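Local coordinates for protein arginine phosphatase Ywle (Geobacillus stearothermophilus, PDB 4PIC) that removes the phosphate group from phosphoarginine residues in proteins, probably counteracting the arginine kinase McsB, with almost no activity toward phosphotyrosine peptides, at residues A[35-46]-A[63-72]; A[104-115]-A[132-143]. All blocks are in the same frame, centred on the assembly; numbering follows the deposited sequence.

Contact 1. Residues A[35-46]-A[63-72]; sequences SAGVFAAEGSEA and HRSSQLKKEH
Q67 reaches across to the turn at 38-40 and bonds to it with both ends of its amide. Its chain leaves with CG anti to the backbone N (chi1 168°) and then bends at chi2, which brings Q67 OE1 to A40 N at 2.9 Å and Q67 NE2 to V38 O, also at 2.9 Å. V38 O lies in the amide plane, although NE2 sits above the carbonyl plane of V38. The second N-H of NE2 goes to L68 O, fixing the amide's rotation. Where strand 31-37 ends, G37 and Q67 form a single bridge: G37 N donates to S66 O, and L68 N to G37 O at 2.7 Å. In this low molecular weight phosphatase fold the chain beyond that edge strand runs past the nucleophile loop; N12, a probable substrate-binding residue, holds S35 OG, S66 N and H63 NE2. S65 OG lies between its own backbone N and carbonyl carbon (chi1 69°), donates to A41 O at 2.6 Å and accepts from S44 N. The bent chain of E42 crosses Q67 at about a right angle, E42 OE1 taking Q67 N from above the carboxylate plane at 3.1 Å. A36 CB sits over the centre of the H72 ring, 4.2 Å from its centroid.

Contact 2. Residues A[104-115]-A[132-143]; sequences LKQFVSGTDGDI and ELETLIDRLAEK
K143 CE lies over one face of the F107 ring, nearer its border than its middle, 3.5 Å from F107 CZ, a CH-pi contact, while L140 CD1 meets the edge in the ring plane, 3.7 Å from F107 CE2. K143 NZ lies over the same face as CE, 5.0 Å from the centroid, a cation-pi contact, and also binds a water. F102 and H78 bring further rings against F107. L104 is a knob in a hole formed by L133, L136, I137 and L140, with L104 CD2 3.6 Å from L133 CD2. Here the short helix 104-109, which directly follows the last strand of the parallel sheet, packs on residues 132-143 of the long C-terminal helix 123-150; the axes of the two segments cross at 45° and come within 9.3 Å. L136 holds CG anti to its carbonyl carbon (chi1 -65°) and spreads its two methyls: L136 CD2 meets V108 CG2 at 3.6 Å, and L136 CD1 meets I115 CD1, also at 3.6 Å. V108 turns its other branch, CG1, onto CA and CB of L140. Beyond the helix, the I115 and E132 side chains run antiparallel, E132 OE1 lying 3.4 Å from I115 CA and accepting from A116 N. The carbonyl of I115 in turn accepts from NH1 of R15, probably an active-site residue.

In the fold
Contact 1 closes before contact 2 opens along the chain, and the two lie on opposite sides of its centre, their own centres about 22 Å apart and their nearest atoms about 10 Å apart. They are joined through the four-stranded parallel sheet: contact 1 continues from edge strand 31-37, whereas contact 2 follows strand 101-103 at the other edge. Both also border the active site. S35 and S44 of contact 1 lie near N12 and T13 of the probable substrate-binding loop, T13 being important for substrate discrimination; I115 of contact 2 lies near R15, and D117, the probable proton donor, follows shortly after. Only contact 1 touches the second subunit, with V38, F39, A41 and L68 among the residues that pack on it.

Contact 1. Residues A[35-46]-A[63-72]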
loop_
_atom_site.group_PDB
_atom_site.type_symbol
_atom_site.label_atom_id
_atom_site.label_comp_id
_atom_site.label_asym_id
_atom_site.label_seq_id
_atom_site.Cartn_x
_atom_site.Cartn_y
_atom_site.Cartn_z
ATOM N N SER A 35 -5.819 -2.886 -15.091
ATOM C CA SER A 35 -5.841 -2.963 -13.639
ATOM C C SER A 35 -4.421 -2.946 -13.104
ATOM O O SER A 35 -3.458 -3.294 -13.812
ATOM C CB SER A 35 -6.596 -4.199 -13.148
ATOM O OG SER A 35 -5.894 -5.382 -13.467
ATOM N N ALA A 36 -4.291 -2.507 -11.861
ATOM C CA ALA A 36 -3.000 -2.496 -11.201
ATOM C C ALA A 36 -3.221 -2.555 -9.705
ATOM O O ALA A 36 -4.352 -2.405 -9.225
ATOM C CB ALA A 36 -2.217 -1.265 -11.592
ATOM N N GLY A 37 -2.142 -2.811 -8.974
ATOM C CA GLY A 37 -2.206 -2.916 -7.528
ATOM C C GLY A 37 -1.313 -1.917 -6.821
ATOM O O GLY A 37 -0.210 -1.615 -7.278
ATOM N N VAL A 38 -1.807 -1.374 -5.718
ATOM C CA VAL A 38 -1.032 -0.425 -4.920
ATOM C C VAL A 38 0.294 -1.013 -4.401
ATOM O O VAL A 38 1.269 -0.293 -4.242
ATOM C CB VAL A 38 -1.900 0.094 -3.749
ATOM C CG1 VAL A 38 -1.064 0.782 -2.701
ATOM C CG2 VAL A 38 -3.002 1.023 -4.282
ATOM N N PHE A 39 0.340 -2.324 -4.201
ATOM C CA PHE A 39 1.541 -2.970 -3.665
ATOM C C PHE A 39 1.528 -4.385 -4.217
ATOM O O PHE A 39 1.051 -5.319 -3.561
ATOM C CB PHE A 39 1.481 -2.961 -2.135
ATOM C CG PHE A 39 2.800 -3.244 -1.430
ATOM C CD1 PHE A 39 4.012 -2.791 -1.934
ATOM C CD2 PHE A 39 2.794 -3.920 -0.230
ATOM C CE1 PHE A 39 5.195 -3.032 -1.248
ATOM C CE2 PHE A 39 3.963 -4.159 0.459
ATOM C CZ PHE A 39 5.167 -3.721 -0.062
ATOM N N ALA A 40 2.034 -4.541 -5.440
ATOM C CA ALA A 40 1.845 -5.780 -6.185
ATOM C C ALA A 40 3.106 -6.220 -6.894
ATOM O O ALA A 40 3.920 -5.387 -7.324
ATOM C CB ALA A 40 0.716 -5.589 -7.205
ATOM N N ALA A 41 3.251 -7.535 -7.024
ATOM C CA ALA A 41 4.295 -8.116 -7.856
ATOM C C ALA A 41 3.930 -7.971 -9.333
ATOM O O ALA A 41 2.764 -7.743 -9.687
ATOM C CB ALA A 41 4.492 -9.567 -7.504
ATOM N N GLU A 42 4.931 -8.092 -10.202
ATOM C CA GLU A 42 4.716 -8.025 -11.638
ATOM C C GLU A 42 4.588 -9.438 -12.204
ATOM O O GLU A 42 5.378 -10.322 -11.864
ATOM C CB GLU A 42 5.893 -7.310 -12.308
ATOM C CG GLU A 42 5.499 -6.383 -13.446
ATOM C CD GLU A 42 4.849 -5.099 -12.962
ATOM O OE1 GLU A 42 4.910 -4.810 -11.746
ATOM O OE2 GLU A 42 4.281 -4.371 -13.799
ATOM N N GLY A 43 3.580 -9.660 -13.040
ATOM C CA GLY A 43 3.493 -10.900 -13.799
ATOM C C GLY A 43 2.768 -12.064 -13.148
ATOM O O GLY A 43 2.777 -13.180 -13.682
ATOM N N SER A 44 2.130 -11.829 -12.004
ATOM C CA SER A 44 1.383 -12.889 -11.331
ATOM C C SER A 44 0.029 -13.147 -11.995
ATOM O O SER A 44 -0.606 -12.228 -12.494
ATOM C CB SER A 44 1.161 -12.552 -9.861
ATOM O OG SER A 44 2.370 -12.620 -9.131
ATOM N N GLU A 45 -0.406 -14.404 -11.984
ATOM C CA GLU A 45 -1.730 -14.755 -12.478
ATOM C C GLU A 45 -2.793 -14.240 -11.515
ATOM O O GLU A 45 -2.504 -14.001 -10.337
ATOM C CB GLU A 45 -1.863 -16.276 -12.571
ATOM C CG GLU A 45 -0.912 -16.950 -13.541
ATOM C CD GLU A 45 -1.651 -17.738 -14.598
ATOM O OE1 GLU A 45 -2.555 -17.161 -15.237
ATOM O OE2 GLU A 45 -1.347 -18.935 -14.783
ATOM N N ALA A 46 -4.021 -14.080 -12.008
ATOM C CA ALA A 46 -5.153 -13.905 -11.111
ATOM C C ALA A 46 -5.207 -15.140 -10.219
ATOM O O ALA A 46 -4.794 -16.236 -10.632
ATOM C CB ALA A 46 -6.447 -13.758 -11.904
ATOM N N HIS A 63 -4.481 -12.654 -17.423
ATOM C CA HIS A 63 -4.153 -11.561 -16.521
ATOM C C HIS A 63 -2.715 -11.692 -16.050
ATOM O O HIS A 63 -2.276 -12.787 -15.679
ATOM C CB HIS A 63 -5.065 -11.538 -15.296
ATOM C CG HIS A 63 -4.672 -10.499 -14.291
ATOM N ND1 HIS A 63 -4.859 -9.152 -14.508
ATOM C CD2 HIS A 63 -4.058 -10.606 -13.088
ATOM C CE1 HIS A 63 -4.398 -8.473 -13.471
ATOM N NE2 HIS A 63 -3.912 -9.333 -12.595
ATOM N N ARG A 64 -1.997 -10.570 -16.067
ATOM C CA ARG A 64 -0.682 -10.463 -15.434
ATOM C C ARG A 64 -0.737 -9.304 -14.460
ATOM O O ARG A 64 -1.064 -8.187 -14.861
ATOM C CB ARG A 64 0.406 -10.140 -16.462
ATOM C CG ARG A 64 0.255 -10.804 -17.815
ATOM C CD ARG A 64 1.016 -12.108 -17.875
ATOM N NE ARG A 64 0.650 -12.997 -16.777
ATOM C CZ ARG A 64 0.799 -14.314 -16.798
ATOM N NH1 ARG A 64 1.305 -14.911 -17.867
ATOM N NH2 ARG A 64 0.431 -15.036 -15.749
ATOM N N SER A 65 -0.400 -9.552 -13.196
ATOM C CA SER A 65 -0.440 -8.485 -12.195
ATOM C C SER A 65 0.556 -7.371 -12.514
ATOM O O SER A 65 1.601 -7.615 -13.130
ATOM C CB SER A 65 -0.187 -9.038 -10.796
ATOM O OG SER A 65 1.150 -9.487 -10.630
ATOM N N SER A 66 0.202 -6.147 -12.128
ATOM C CA SER A 66 1.044 -4.978 -12.354
ATOM C C SER A 66 1.047 -4.107 -11.109
ATOM O O SER A 66 0.005 -3.894 -10.493
ATOM C CB SER A 66 0.512 -4.130 -13.514
ATOM O OG SER A 66 0.247 -4.906 -14.664
ATOM N N GLN A 67 2.222 -3.607 -10.742
ATOM C CA GLN A 67 2.315 -2.564 -9.730
ATOM C C GLN A 67 1.817 -1.238 -10.296
ATOM O O GLN A 67 2.252 -0.805 -11.368
ATOM C CB GLN A 67 3.765 -2.420 -9.258
ATOM C CG GLN A 67 4.047 -1.184 -8.412
ATOM C CD GLN A 67 3.288 -1.181 -7.099
ATOM O OE1 GLN A 67 3.326 -2.156 -6.343
ATOM N NE2 GLN A 67 2.598 -0.073 -6.820
ATOM N N LEU A 68 0.910 -0.592 -9.570
ATOM C CA LEU A 68 0.407 0.724 -9.919
ATOM C C LEU A 68 1.515 1.766 -9.923
ATOM O O LEU A 68 2.212 1.951 -8.920
ATOM C CB LEU A 68 -0.688 1.144 -8.940
ATOM C CG LEU A 68 -1.264 2.541 -9.134
ATOM C CD1 LEU A 68 -1.933 2.650 -10.499
ATOM C CD2 LEU A 68 -2.260 2.865 -8.028
ATOM N N LYS A 69 1.659 2.450 -11.050
ATOM C CA LYS A 69 2.683 3.473 -11.208
ATOM C C LYS A 69 2.094 4.745 -11.790
ATOM O O LYS A 69 0.969 4.742 -12.291
ATOM C CB LYS A 69 3.818 2.953 -12.095
ATOM C CG LYS A 69 4.592 1.796 -11.484
ATOM C CD LYS A 69 5.960 1.632 -12.127
ATOM C CE LYS A 69 6.887 0.801 -11.253
ATOM N NZ LYS A 69 6.376 -0.585 -11.051
ATOM N N LYS A 70 2.866 5.828 -11.719
ATOM C CA LYS A 70 2.495 7.122 -12.274
ATOM C C LYS A 70 1.941 6.997 -13.695
ATOM O O LYS A 70 0.959 7.642 -14.052
ATOM C CB LYS A 70 3.726 8.037 -12.248
ATOM C CG LYS A 70 3.584 9.344 -12.996
ATOM C CD LYS A 70 2.572 10.250 -12.329
ATOM C CE LYS A 70 2.604 11.641 -12.956
ATOM N NZ LYS A 70 1.418 12.452 -12.569
ATOM N N GLU A 71 2.562 6.132 -14.483
ATOM C CA GLU A 71 2.176 5.938 -15.869
ATOM C C GLU A 71 0.731 5.450 -16.011
ATOM O O GLU A 71 0.032 5.846 -16.942
ATOM C CB GLU A 71 3.150 4.979 -16.554
ATOM C CG GLU A 71 4.547 5.570 -16.811
ATOM C CD GLU A 71 5.289 5.996 -15.539
ATOM O OE1 GLU A 71 5.288 5.239 -14.540
ATOM O OE2 GLU A 71 5.873 7.104 -15.540
ATOM N N HIS A 72 0.282 4.601 -15.090
ATOM C CA HIS A 72 -1.105 4.118 -15.119
ATOM C C HIS A 72 -2.054 5.246 -14.762
ATOM O O HIS A 72 -3.149 5.357 -15.314
ATOM C CB HIS A 72 -1.336 3.011 -14.088
ATOM C CG HIS A 72 -0.578 1.753 -14.342
ATOM N ND1 HIS A 72 0.487 1.363 -13.558
ATOM C CD2 HIS A 72 -0.758 0.767 -15.251
ATOM C CE1 HIS A 72 0.946 0.201 -13.988
ATOM N NE2 HIS A 72 0.206 -0.183 -15.013
HETATM O O HOH W 1 -2.295 -5.659 -14.581
HETATM O O HOH W 2 -1.625 -2.247 -15.951
HETATM O O HOH W 3 3.979 -1.858 -13.177
HETATM O O HOH W 4 -4.343 -14.956 -14.726
#

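Contact 2. Residues A[104-115]-A[132-143]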
loop_
_atom_site.group_PDB
_atom_site.type_symbol
_atom_site.label_atom_id
_atom_site.label_comp_id
_atom_site.label_asym_id
_atom_site.label_seq_id
_atom_site.Cartn_x
_atom_site.Cartn_y
_atom_site.Cartn_z
ATOM N N LEU A 104 -15.326 2.318 -7.171
ATOM C CA LEU A 104 -16.248 1.888 -8.210
ATOM C C LEU A 104 -17.703 2.142 -7.794
ATOM O O LEU A 104 -18.498 2.645 -8.582
ATOM C CB LEU A 104 -16.012 0.410 -8.524
ATOM C CG LEU A 104 -17.013 -0.288 -9.423
ATOM C CD1 LEU A 104 -17.108 0.371 -10.797
ATOM C CD2 LEU A 104 -16.617 -1.764 -9.547
ATOM N N LYS A 105 -18.020 1.831 -6.544
ATOM C CA LYS A 105 -19.367 2.014 -6.014
ATOM C C LYS A 105 -19.818 3.471 -6.043
ATOM O O LYS A 105 -20.930 3.773 -6.484
ATOM C CB LYS A 105 -19.448 1.463 -4.590
ATOM C CG LYS A 105 -20.809 1.634 -3.929
ATOM C CD LYS A 105 -21.854 0.763 -4.613
ATOM C CE LYS A 105 -23.151 0.713 -3.811
ATOM N NZ LYS A 105 -24.150 -0.234 -4.400
ATOM N N GLN A 106 -18.961 4.376 -5.578
ATOM C CA GLN A 106 -19.335 5.789 -5.549
ATOM C C GLN A 106 -19.528 6.330 -6.959
ATOM O O GLN A 106 -20.442 7.118 -7.209
ATOM C CB GLN A 106 -18.319 6.628 -4.754
ATOM C CG GLN A 106 -17.109 7.107 -5.544
ATOM C CD GLN A 106 -16.232 8.078 -4.758
ATOM O OE1 GLN A 106 -15.203 7.694 -4.197
ATOM N NE2 GLN A 106 -16.640 9.346 -4.722
ATOM N N PHE A 107 -18.703 5.872 -7.898
ATOM C CA PHE A 107 -18.763 6.396 -9.255
ATOM C C PHE A 107 -20.046 6.029 -9.999
ATOM O O PHE A 107 -20.563 6.822 -10.804
ATOM C CB PHE A 107 -17.553 5.939 -10.064
ATOM C CG PHE A 107 -17.506 6.534 -11.434
ATOM C CD1 PHE A 107 -17.241 7.883 -11.605
ATOM C CD2 PHE A 107 -17.736 5.752 -12.552
ATOM C CE1 PHE A 107 -17.200 8.441 -12.864
ATOM C CE2 PHE A 107 -17.701 6.305 -13.820
ATOM C CZ PHE A 107 -17.435 7.654 -13.978
ATOM N N VAL A 108 -20.568 4.832 -9.747
ATOM C CA VAL A 108 -21.766 4.410 -10.463
ATOM C C VAL A 108 -23.059 4.548 -9.654
ATOM O O VAL A 108 -24.141 4.483 -10.225
ATOM C CB VAL A 108 -21.640 2.970 -10.997
ATOM C CG1 VAL A 108 -20.470 2.852 -11.966
ATOM C CG2 VAL A 108 -21.460 2.012 -9.849
ATOM N N SER A 109 -22.962 4.743 -8.342
ATOM C CA SER A 109 -24.163 4.718 -7.495
ATOM C C SER A 109 -24.399 5.976 -6.660
ATOM O O SER A 109 -25.510 6.196 -6.175
ATOM C CB SER A 109 -24.135 3.508 -6.555
ATOM O OG SER A 109 -23.315 3.763 -5.419
ATOM N N GLY A 110 -23.363 6.778 -6.451
ATOM C CA GLY A 110 -23.506 7.974 -5.634
ATOM C C GLY A 110 -23.480 7.742 -4.130
ATOM O O GLY A 110 -23.456 8.697 -3.347
ATOM N N THR A 111 -23.515 6.480 -3.710
ATOM C CA THR A 111 -23.240 6.161 -2.315
ATOM C C THR A 111 -21.927 5.401 -2.262
ATOM O O THR A 111 -21.399 4.980 -3.295
ATOM C CB THR A 111 -24.376 5.351 -1.640
ATOM O OG1 THR A 111 -24.082 5.178 -0.241
ATOM C CG2 THR A 111 -24.538 3.986 -2.300
ATOM N N ASP A 112 -21.378 5.226 -1.072
ATOM C CA ASP A 112 -20.104 4.536 -0.995
ATOM C C ASP A 112 -20.228 3.112 -0.476
ATOM O O ASP A 112 -21.222 2.739 0.153
ATOM C CB ASP A 112 -19.070 5.348 -0.212
ATOM C CG ASP A 112 -17.788 5.553 -0.996
ATOM O OD1 ASP A 112 -17.331 6.711 -1.107
ATOM O OD2 ASP A 112 -17.236 4.546 -1.508
ATOM N N GLY A 113 -19.217 2.312 -0.784
ATOM C CA GLY A 113 -19.192 0.921 -0.389
ATOM C C GLY A 113 -17.914 0.304 -0.906
ATOM O O GLY A 113 -17.329 0.803 -1.877
ATOM N N ASP A 114 -17.477 -0.758 -0.242
ATOM C CA ASP A 114 -16.303 -1.505 -0.667
ATOM C C ASP A 114 -16.737 -2.813 -1.288
ATOM O O ASP A 114 -17.718 -3.419 -0.854
ATOM C CB ASP A 114 -15.396 -1.812 0.528
ATOM C CG ASP A 114 -14.811 -0.568 1.157
ATOM O OD1 ASP A 114 -14.867 0.494 0.518
ATOM O OD2 ASP A 114 -14.285 -0.669 2.286
ATOM N N ILE A 115 -15.990 -3.259 -2.290
ATOM C CA ILE A 115 -16.219 -4.580 -2.859
ATOM C C ILE A 115 -15.798 -5.618 -1.816
ATOM O O ILE A 115 -14.768 -5.449 -1.151
ATOM C CB ILE A 115 -15.421 -4.773 -4.164
ATOM C CG1 ILE A 115 -15.858 -3.744 -5.210
ATOM C CG2 ILE A 115 -15.560 -6.207 -4.682
ATOM C CD1 ILE A 115 -17.330 -3.821 -5.566
ATOM N N GLU A 132 -21.146 -8.660 -6.902
ATOM C CA GLU A 132 -21.185 -7.223 -6.631
ATOM C C GLU A 132 -20.601 -6.473 -7.815
ATOM O O GLU A 132 -21.175 -5.492 -8.293
ATOM C CB GLU A 132 -20.389 -6.863 -5.372
ATOM C CG GLU A 132 -21.017 -7.298 -4.043
ATOM C CD GLU A 132 -20.091 -7.068 -2.862
ATOM O OE1 GLU A 132 -18.916 -6.706 -3.087
ATOM O OE2 GLU A 132 -20.529 -7.263 -1.704
ATOM N N LEU A 133 -19.453 -6.946 -8.289
ATOM C CA LEU A 133 -18.773 -6.310 -9.410
ATOM C C LEU A 133 -19.588 -6.384 -10.689
ATOM O O LEU A 133 -19.625 -5.427 -11.453
ATOM C CB LEU A 133 -17.409 -6.953 -9.638
ATOM C CG LEU A 133 -16.344 -6.627 -8.608
ATOM C CD1 LEU A 133 -15.143 -7.549 -8.797
ATOM C CD2 LEU A 133 -15.945 -5.166 -8.752
ATOM N N GLU A 134 -20.247 -7.509 -10.936
ATOM C CA GLU A 134 -21.043 -7.634 -12.152
ATOM C C GLU A 134 -22.138 -6.566 -12.179
ATOM O O GLU A 134 -22.353 -5.892 -13.197
ATOM C CB GLU A 134 -21.653 -9.033 -12.302
ATOM C CG GLU A 134 -22.547 -9.154 -13.521
ATOM C CD GLU A 134 -22.575 -10.544 -14.129
ATOM O OE1 GLU A 134 -22.566 -11.543 -13.376
ATOM O OE2 GLU A 134 -22.618 -10.629 -15.376
ATOM N N THR A 135 -22.815 -6.400 -11.045
ATOM C CA THR A 135 -23.883 -5.417 -10.940
ATOM C C THR A 135 -23.354 -4.017 -11.186
ATOM O O THR A 135 -23.925 -3.252 -11.974
ATOM C CB THR A 135 -24.541 -5.486 -9.556
ATOM O OG1 THR A 135 -25.108 -6.792 -9.378
ATOM C CG2 THR A 135 -25.634 -4.424 -9.434
ATOM N N LEU A 136 -22.245 -3.690 -10.532
ATOM C CA LEU A 136 -21.681 -2.353 -10.666
ATOM C C LEU A 136 -21.105 -2.094 -12.056
ATOM O O LEU A 136 -21.181 -0.970 -12.570
ATOM C CB LEU A 136 -20.628 -2.104 -9.587
ATOM C CG LEU A 136 -21.188 -2.099 -8.159
ATOM C CD1 LEU A 136 -20.075 -2.039 -7.139
ATOM C CD2 LEU A 136 -22.148 -0.940 -7.945
ATOM N N ILE A 137 -20.545 -3.124 -12.677
ATOM C CA ILE A 137 -19.942 -2.960 -13.989
ATOM C C ILE A 137 -21.008 -2.857 -15.079
ATOM O O ILE A 137 -20.828 -2.142 -16.076
ATOM C CB ILE A 137 -18.888 -4.037 -14.233
ATOM C CG1 ILE A 137 -17.687 -3.720 -13.331
ATOM C CG2 ILE A 137 -18.460 -4.096 -15.685
ATOM C CD1 ILE A 137 -16.665 -4.778 -13.313
ATOM N N ASP A 138 -22.143 -3.523 -14.871
ATOM C CA ASP A 138 -23.287 -3.326 -15.752
ATOM C C ASP A 138 -23.729 -1.865 -15.680
ATOM O O ASP A 138 -23.985 -1.234 -16.712
ATOM C CB ASP A 138 -24.448 -4.257 -15.377
ATOM C CG ASP A 138 -24.210 -5.695 -15.795
ATOM O OD1 ASP A 138 -23.274 -5.954 -16.579
ATOM O OD2 ASP A 138 -24.979 -6.575 -15.349
ATOM N N ARG A 139 -23.805 -1.313 -14.470
ATOM C CA ARG A 139 -24.205 0.087 -14.320
ATOM C C ARG A 139 -23.155 1.013 -14.909
ATOM O O ARG A 139 -23.484 2.039 -15.502
ATOM C CB ARG A 139 -24.428 0.464 -12.854
ATOM C CG ARG A 139 -25.243 -0.525 -12.049
ATOM C CD ARG A 139 -26.709 -0.181 -11.920
ATOM N NE ARG A 139 -27.346 -1.101 -10.976
ATOM C CZ ARG A 139 -28.593 -1.548 -11.081
ATOM N NH1 ARG A 139 -29.357 -1.158 -12.090
ATOM N NH2 ARG A 139 -29.076 -2.386 -10.171
ATOM N N LEU A 140 -21.887 0.660 -14.739
ATOM C CA LEU A 140 -20.806 1.433 -15.334
ATOM C C LEU A 140 -20.920 1.470 -16.854
ATOM O O LEU A 140 -20.801 2.542 -17.464
ATOM C CB LEU A 140 -19.462 0.829 -14.932
ATOM C CG LEU A 140 -18.235 1.481 -15.558
ATOM C CD1 LEU A 140 -18.132 2.896 -15.054
ATOM C CD2 LEU A 140 -16.993 0.701 -15.168
ATOM N N ALA A 141 -21.167 0.310 -17.460
ATOM C CA ALA A 141 -21.335 0.233 -18.910
ATOM C C ALA A 141 -22.461 1.148 -19.374
ATOM O O ALA A 141 -22.309 1.911 -20.333
ATOM C CB ALA A 141 -21.604 -1.194 -19.340
ATOM N N GLU A 142 -23.588 1.072 -18.681
ATOM C CA GLU A 142 -24.735 1.905 -19.020
ATOM C C GLU A 142 -24.417 3.385 -18.891
ATOM O O GLU A 142 -24.811 4.191 -19.740
ATOM C CB GLU A 142 -25.934 1.547 -18.146
ATOM C CG GLU A 142 -26.463 0.146 -18.379
ATOM C CD GLU A 142 -27.664 -0.172 -17.513
ATOM O OE1 GLU A 142 -27.687 0.265 -16.340
ATOM O OE2 GLU A 142 -28.584 -0.858 -18.009
ATOM N N LYS A 143 -23.701 3.742 -17.833
ATOM C CA LYS A 143 -23.323 5.131 -17.591
ATOM C C LYS A 143 -22.428 5.658 -18.710
ATOM O O LYS A 143 -22.680 6.735 -19.257
ATOM C CB LYS A 143 -22.633 5.266 -16.231
ATOM C CG LYS A 143 -22.228 6.690 -15.863
ATOM C CD LYS A 143 -21.467 6.715 -14.540
ATOM C CE LYS A 143 -20.899 8.095 -14.239
ATOM N NZ LYS A 143 -21.933 9.064 -13.792
HETATM O O HOH W 5 -23.425 8.462 -11.493
#